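Local coordinates for protein archaemetzincin (Archaeoglobus fulgidus, PDB 3ZVS) that is a probable zinc metalloprotease of the metzincin type, with one catalytic and one apparently structural zinc ion and a natural substrate not yet known, at residues 70-75 / 95-100; 108-113 / 141-146. All coordinates share one frame; numbering follows the deposited sequence.

In the fold
Both contacts involve helix 104-122, which carries the zinc-binding His-117 and His-121: contact 2 (108-113 / 141-146) is made by the helix itself, while the 95-100 loop of contact 1 (70-75 / 95-100) packs on it. Contact 1 is partly buried, with two of its eight touching residues exposed; it joins the chain after strand 65-69 to the loop that leaves strand 91-95 for that helix. Contact 2 is a buried helix-to-helix contact. Each has a side-on arginine-aspartate salt bridge, but contact 1 adds an aromatic face and a serine-backbone bond, whereas contact 2 adds a lysine bonded to carbonyls at a helix end. Their centres lie about 14 Å apart, and Leu-99 O, bonded to Arg-110 NH1, connects them.

Contact 1 of 2, residues 70-75 / 95-100; sequences GKDIYA and SVFRLT
Gly-70 lies against Val-96 and Phe-97: its CA is 3.9 Å from Val-96 CG2, and its carbonyl oxygen sits near the plane of the Phe-97 ring, at the edge. Lys-71 takes part through its backbone. Its O accepts a 2.6 Å hydrogen bond from Ser-95 OG, the donor standing above the carbonyl plane. The same OG, placed anti to its own backbone N, also accepts from Phe-97 N at 3.1 Å, which makes an ST turn at the start of the loop, while the bond to Lys-71 O links that turn to 70-75. Strands 65-69 and 91-95 are parallel neighbours in the five-stranded sheet, so the contact joins the segments that follow their C-terminal ends; from here 70-75 passes to strand 73-74 of a second, three-stranded sheet beside strand 49-51. The Asp-72 side chain meets both Phe-97 and Arg-98. Its CB stands over one face of the Phe-97 ring, 3.6 Å from the centroid and 18° off the normal, a CH-pi contact, with the carboxylate plane stacked on the ring, not far from parallel to it. The carboxylate is gripped side-on by Arg-98, whose NE reaches Asp-72 OD1 at 2.9 Å in a nearly straight bond (167°), while its NH2 reaches Asp-72 OD2 at 2.8 Å. Both oxygens are met on their syn sides, although the two planes are turned 45° apart. Gln-49 NE2 also bonds Asp-72 OD2, which would help fix the carboxylate's rotation. Ile-73 then brings CG1 to 3.6 Å from Ser-95 CB, while its side chain also packs on Ile-55 of helix 52-58.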
loop_
_atom_site.group_PDB
_atom_site.type_symbol
_atom_site.label_atom_id
_atom_site.label_comp_id
_atom_site.label_asym_id
_atom_site.label_seq_id
_atom_site.Cartn_x
_atom_site.Cartn_y
_atom_site.Cartn_z
ATOM N N GLY A 70 5.066 -1.033 8.973
ATOM C CA GLY A 70 4.466 -1.948 9.907
ATOM C C GLY A 70 3.652 -1.313 11.013
ATOM O O GLY A 70 3.038 -2.004 11.828
ATOM N N LYS A 71 3.680 0.025 11.084
ATOM C CA LYS A 71 2.923 0.793 12.061
ATOM C C LYS A 71 1.481 0.947 11.587
ATOM O O LYS A 71 1.216 1.121 10.398
ATOM C CB LYS A 71 3.532 2.201 12.239
ATOM C CG LYS A 71 4.959 2.233 12.753
ATOM C CD LYS A 71 5.086 1.810 14.211
ATOM C CE LYS A 71 6.524 2.058 14.649
ATOM N NZ LYS A 71 6.633 1.815 16.104
ATOM N N ASP A 72 0.547 0.925 12.532
ATOM C CA ASP A 72 -0.862 1.212 12.227
ATOM C C ASP A 72 -0.982 2.677 11.818
ATOM O O ASP A 72 -0.419 3.594 12.465
ATOM C CB ASP A 72 -1.720 0.926 13.477
ATOM C CG ASP A 72 -3.201 0.763 13.197
ATOM O OD1 ASP A 72 -3.566 0.354 12.092
ATOM O OD2 ASP A 72 -3.979 1.027 14.148
ATOM N N ILE A 73 -1.749 2.913 10.761
ATOM C CA ILE A 73 -2.036 4.244 10.263
ATOM C C ILE A 73 -3.528 4.547 10.179
ATOM O O ILE A 73 -4.375 3.665 10.142
ATOM C CB ILE A 73 -1.380 4.491 8.876
ATOM C CG1 ILE A 73 -1.932 3.527 7.811
ATOM C CG2 ILE A 73 0.164 4.305 8.975
ATOM C CD1 ILE A 73 -1.388 3.743 6.420
ATOM N N TYR A 74 -3.820 5.839 10.206
ATOM C CA TYR A 74 -5.185 6.344 10.066
ATOM C C TYR A 74 -5.147 7.619 9.224
ATOM O O TYR A 74 -4.108 8.169 8.960
ATOM C CB TYR A 74 -5.784 6.665 11.457
ATOM C CG TYR A 74 -5.297 8.004 11.989
ATOM C CD1 TYR A 74 -4.027 8.142 12.519
ATOM C CD2 TYR A 74 -6.101 9.131 11.946
ATOM C CE1 TYR A 74 -3.549 9.374 12.981
ATOM C CE2 TYR A 74 -5.637 10.349 12.382
ATOM C CZ TYR A 74 -4.368 10.464 12.897
ATOM O OH TYR A 74 -3.872 11.675 13.334
ATOM N N ALA A 75 -6.317 8.042 8.742
ATOM C CA ALA A 75 -6.475 9.339 8.088
ATOM C C ALA A 75 -7.718 9.980 8.698
ATOM O O ALA A 75 -8.484 9.335 9.408
ATOM C CB ALA A 75 -6.640 9.178 6.633
ATOM N N SER A 95 0.128 0.363 5.013
ATOM C CA SER A 95 0.484 -0.235 6.292
ATOM C C SER A 95 0.094 -1.701 6.291
ATOM O O SER A 95 -1.027 -2.066 5.887
ATOM C CB SER A 95 -0.240 0.402 7.441
ATOM O OG SER A 95 -0.039 -0.361 8.611
ATOM N N VAL A 96 1.004 -2.542 6.756
ATOM C CA VAL A 96 0.744 -3.963 6.828
ATOM C C VAL A 96 0.260 -4.354 8.240
ATOM O O VAL A 96 -0.063 -5.512 8.522
ATOM C CB VAL A 96 1.986 -4.787 6.400
ATOM C CG1 VAL A 96 2.366 -4.491 4.975
ATOM C CG2 VAL A 96 3.145 -4.514 7.346
ATOM N N PHE A 97 0.127 -3.375 9.117
ATOM C CA PHE A 97 -0.269 -3.632 10.518
ATOM C C PHE A 97 -1.584 -4.421 10.667
ATOM O O PHE A 97 -1.673 -5.377 11.439
ATOM C CB PHE A 97 -0.373 -2.324 11.306
ATOM C CG PHE A 97 -0.828 -2.501 12.742
ATOM C CD1 PHE A 97 -2.169 -2.496 13.087
ATOM C CD2 PHE A 97 0.096 -2.638 13.753
ATOM C CE1 PHE A 97 -2.570 -2.631 14.391
ATOM C CE2 PHE A 97 -0.306 -2.773 15.075
ATOM C CZ PHE A 97 -1.660 -2.791 15.380
ATOM N N ARG A 98 -2.631 -4.008 9.940
ATOM C CA ARG A 98 -3.941 -4.614 10.081
ATOM C C ARG A 98 -4.003 -5.938 9.363
ATOM O O ARG A 98 -5.003 -6.659 9.483
ATOM C CB ARG A 98 -4.987 -3.653 9.521
ATOM C CG ARG A 98 -5.116 -2.372 10.350
ATOM C CD ARG A 98 -5.903 -2.602 11.631
ATOM N NE ARG A 98 -5.884 -1.422 12.494
ATOM C CZ ARG A 98 -6.707 -1.206 13.507
ATOM N NH1 ARG A 98 -7.710 -2.047 13.758
ATOM N NH2 ARG A 98 -6.575 -0.108 14.237
ATOM N N LEU A 99 -2.951 -6.277 8.623
ATOM C CA LEU A 99 -2.914 -7.538 7.857
ATOM C C LEU A 99 -2.333 -8.740 8.613
ATOM O O LEU A 99 -2.465 -9.893 8.166
ATOM C CB LEU A 99 -2.145 -7.351 6.565
ATOM C CG LEU A 99 -2.541 -6.118 5.722
ATOM C CD1 LEU A 99 -1.682 -6.009 4.473
ATOM C CD2 LEU A 99 -4.003 -6.095 5.361
ATOM N N THR A 100 -1.719 -8.490 9.764
ATOM C CA THR A 100 -1.013 -9.516 10.510
ATOM C C THR A 100 -1.887 -10.730 10.755
ATOM O O THR A 100 -3.036 -10.620 11.160
ATOM C CB THR A 100 -0.553 -8.953 11.857
ATOM O OG1 THR A 100 -1.687 -8.563 12.660
ATOM C CG2 THR A 100 0.267 -7.728 11.636
#

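Contact 2 of 2, residues 108-113 / 141-146; sequences RERVVK and QDVDRK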
loop_
_atom_site.group_PDB
_atom_site.type_symbol
_atom_site.label_atom_id
_atom_site.label_comp_id
_atom_site.label_asym_id
_atom_site.label_seq_id
_atom_site.Cartn_x
_atom_site.Cartn_y
_atom_site.Cartn_z
ATOM N N ARG A 108 1.353 -12.868 3.330
ATOM C CA ARG A 108 2.020 -12.461 2.119
ATOM C C ARG A 108 1.007 -12.041 1.046
ATOM O O ARG A 108 1.167 -11.040 0.374
ATOM C CB ARG A 108 2.889 -13.610 1.605
ATOM C CG ARG A 108 3.735 -13.221 0.463
ATOM C CD ARG A 108 4.344 -14.432 -0.229
ATOM N NE ARG A 108 5.405 -14.002 -1.124
ATOM C CZ ARG A 108 5.204 -13.607 -2.372
ATOM N NH1 ARG A 108 3.978 -13.620 -2.888
ATOM N NH2 ARG A 108 6.250 -13.203 -3.102
ATOM N N GLU A 109 -0.031 -12.848 0.873
ATOM C CA GLU A 109 -1.035 -12.570 -0.130
ATOM C C GLU A 109 -1.730 -11.230 0.153
ATOM O O GLU A 109 -1.960 -10.420 -0.755
ATOM C CB GLU A 109 -2.042 -13.709 -0.113
ATOM C CG GLU A 109 -3.103 -13.545 -1.130
ATOM C CD GLU A 109 -4.120 -14.671 -1.120
ATOM O OE1 GLU A 109 -4.678 -14.984 -0.053
ATOM O OE2 GLU A 109 -4.404 -15.188 -2.220
ATOM N N ARG A 110 -2.031 -10.976 1.418
ATOM C CA ARG A 110 -2.662 -9.717 1.803
ATOM C C ARG A 110 -1.737 -8.534 1.520
ATOM O O ARG A 110 -2.181 -7.491 1.042
ATOM C CB ARG A 110 -2.958 -9.719 3.285
ATOM C CG ARG A 110 -4.097 -10.653 3.681
ATOM C CD ARG A 110 -4.216 -10.746 5.170
ATOM N NE ARG A 110 -5.397 -11.503 5.569
ATOM C CZ ARG A 110 -5.801 -11.642 6.825
ATOM N NH1 ARG A 110 -5.103 -11.134 7.827
ATOM N NH2 ARG A 110 -6.905 -12.318 7.088
ATOM N N VAL A 111 -0.459 -8.680 1.840
ATOM C CA VAL A 111 0.484 -7.603 1.590
ATOM C C VAL A 111 0.530 -7.235 0.106
ATOM O O VAL A 111 0.503 -6.057 -0.268
ATOM C CB VAL A 111 1.877 -7.980 2.109
ATOM C CG1 VAL A 111 2.913 -6.987 1.628
ATOM C CG2 VAL A 111 1.873 -8.061 3.614
ATOM N N VAL A 112 0.654 -8.245 -0.764
ATOM C CA VAL A 112 0.706 -7.976 -2.189
ATOM C C VAL A 112 -0.609 -7.317 -2.658
ATOM O O VAL A 112 -0.569 -6.297 -3.379
ATOM C CB VAL A 112 1.026 -9.232 -3.009
ATOM C CG1 VAL A 112 1.020 -8.899 -4.473
ATOM C CG2 VAL A 112 2.366 -9.817 -2.580
ATOM N N LYS A 113 -1.760 -7.872 -2.266
ATOM C CA LYS A 113 -3.056 -7.296 -2.663
ATOM C C LYS A 113 -3.142 -5.819 -2.314
ATOM O O LYS A 113 -3.536 -4.999 -3.129
ATOM C CB LYS A 113 -4.226 -8.023 -1.986
ATOM C CG LYS A 113 -4.549 -9.392 -2.524
ATOM C CD LYS A 113 -5.686 -10.007 -1.745
ATOM C CE LYS A 113 -6.050 -11.373 -2.332
ATOM N NZ LYS A 113 -7.041 -12.002 -1.447
ATOM N N GLN A 141 -11.164 -9.474 6.163
ATOM C CA GLN A 141 -12.036 -10.477 5.561
ATOM C C GLN A 141 -12.387 -10.033 4.136
ATOM O O GLN A 141 -12.449 -10.846 3.209
ATOM C CB GLN A 141 -13.307 -10.674 6.392
ATOM C CG GLN A 141 -13.085 -11.426 7.740
ATOM C CD GLN A 141 -12.391 -10.604 8.853
ATOM O OE1 GLN A 141 -12.424 -9.372 8.870
ATOM N NE2 GLN A 141 -11.788 -11.308 9.804
ATOM N N ASP A 142 -12.602 -8.731 3.951
ATOM C CA ASP A 142 -12.857 -8.233 2.601
ATOM C C ASP A 142 -11.610 -8.385 1.728
ATOM O O ASP A 142 -11.685 -8.729 0.562
ATOM C CB ASP A 142 -13.301 -6.766 2.593
ATOM C CG ASP A 142 -14.688 -6.541 3.131
ATOM O OD1 ASP A 142 -15.536 -7.474 3.189
ATOM O OD2 ASP A 142 -14.956 -5.383 3.473
ATOM N N VAL A 143 -10.443 -8.061 2.286
ATOM C CA VAL A 143 -9.211 -8.212 1.522
ATOM C C VAL A 143 -9.083 -9.657 1.012
ATOM O O VAL A 143 -8.728 -9.909 -0.146
ATOM C CB VAL A 143 -7.962 -7.827 2.384
ATOM C CG1 VAL A 143 -6.675 -8.082 1.622
ATOM C CG2 VAL A 143 -8.035 -6.348 2.795
ATOM N N ASP A 144 -9.347 -10.606 1.902
ATOM C CA ASP A 144 -9.172 -12.017 1.567
ATOM C C ASP A 144 -10.125 -12.451 0.432
ATOM O O ASP A 144 -9.782 -13.321 -0.347
ATOM C CB ASP A 144 -9.379 -12.898 2.793
ATOM C CG ASP A 144 -8.252 -12.792 3.798
ATOM O OD1 ASP A 144 -7.183 -12.250 3.450
ATOM O OD2 ASP A 144 -8.465 -13.248 4.929
ATOM N N ARG A 145 -11.303 -11.828 0.385
ATOM C CA ARG A 145 -12.304 -12.157 -0.635
ATOM C C ARG A 145 -12.028 -11.560 -2.013
ATOM O O ARG A 145 -12.507 -12.067 -3.022
ATOM C CB ARG A 145 -13.673 -11.746 -0.143
ATOM C CG ARG A 145 -14.257 -12.745 0.817
ATOM C CD ARG A 145 -15.705 -12.414 1.116
ATOM N NE ARG A 145 -15.812 -11.218 1.944
ATOM C CZ ARG A 145 -16.012 -11.234 3.261
ATOM N NH1 ARG A 145 -16.114 -12.384 3.914
ATOM N NH2 ARG A 145 -16.101 -10.094 3.932
ATOM N N LYS A 146 -11.284 -10.464 -2.087
ATOM C CA LYS A 146 -10.976 -9.874 -3.378
ATOM C C LYS A 146 -9.714 -10.474 -3.986
ATOM O O LYS A 146 -8.858 -11.000 -3.286
ATOM C CB LYS A 146 -10.853 -8.362 -3.264
ATOM C CG LYS A 146 -9.510 -7.818 -2.737
ATOM C CD LYS A 146 -9.618 -6.279 -2.575
ATOM C CE LYS A 146 -8.348 -5.652 -2.041
ATOM N NZ LYS A 146 -8.652 -4.251 -1.509
HETATM O O HOH W 1 -5.712 -12.496 1.042
HETATM O O HOH W 2 -7.726 -15.197 0.414
#
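Lys-113, Arg-110 and Asp-144 carry the contact between helix 104-122 and helix 140-145, whose local axes approach to 10.0 Å and cross at 83°. The Lys-113 chain, extended beyond CG, passes Val-143 CG1 with its CD and delivers its ammonium group to the C-terminal end of the shorter helix. There NZ donates to Lys-146 O at 2.8 Å, nearly along the C=O axis, and to Val-143 O at 3.0 Å. Lys-146 N reaches that second oxygen from the opposite face of the carbonyl plane. A water 2.9 Å from Lys-113 NZ also lies within bonding distance of Asp-144 OD1 and Glu-109 OE1.

Arg-110 holds Asp-144 side-on. Its NE meets OD1 of Asp-144 at 2.9 Å, on the syn lone pair, and its NH2 meets OD2 of Asp-144 at 2.8 Å in a bond of 173°. Guanidinium and carboxylate are nearly coplanar, 24° apart. An alanine at Arg-110 would probably leave the Asp-144 carboxylate without its paired charge and freer to turn.

Lys-146, whose NZ bonds Ser-137 and pairs with Glu-114, touches the zinc ligand His-117 with its side chain. Carbonyl oxygens at a helix C-terminus carry partial negative charge, so the ammonium of Lys-113 is probably stabilised there in its protonated form.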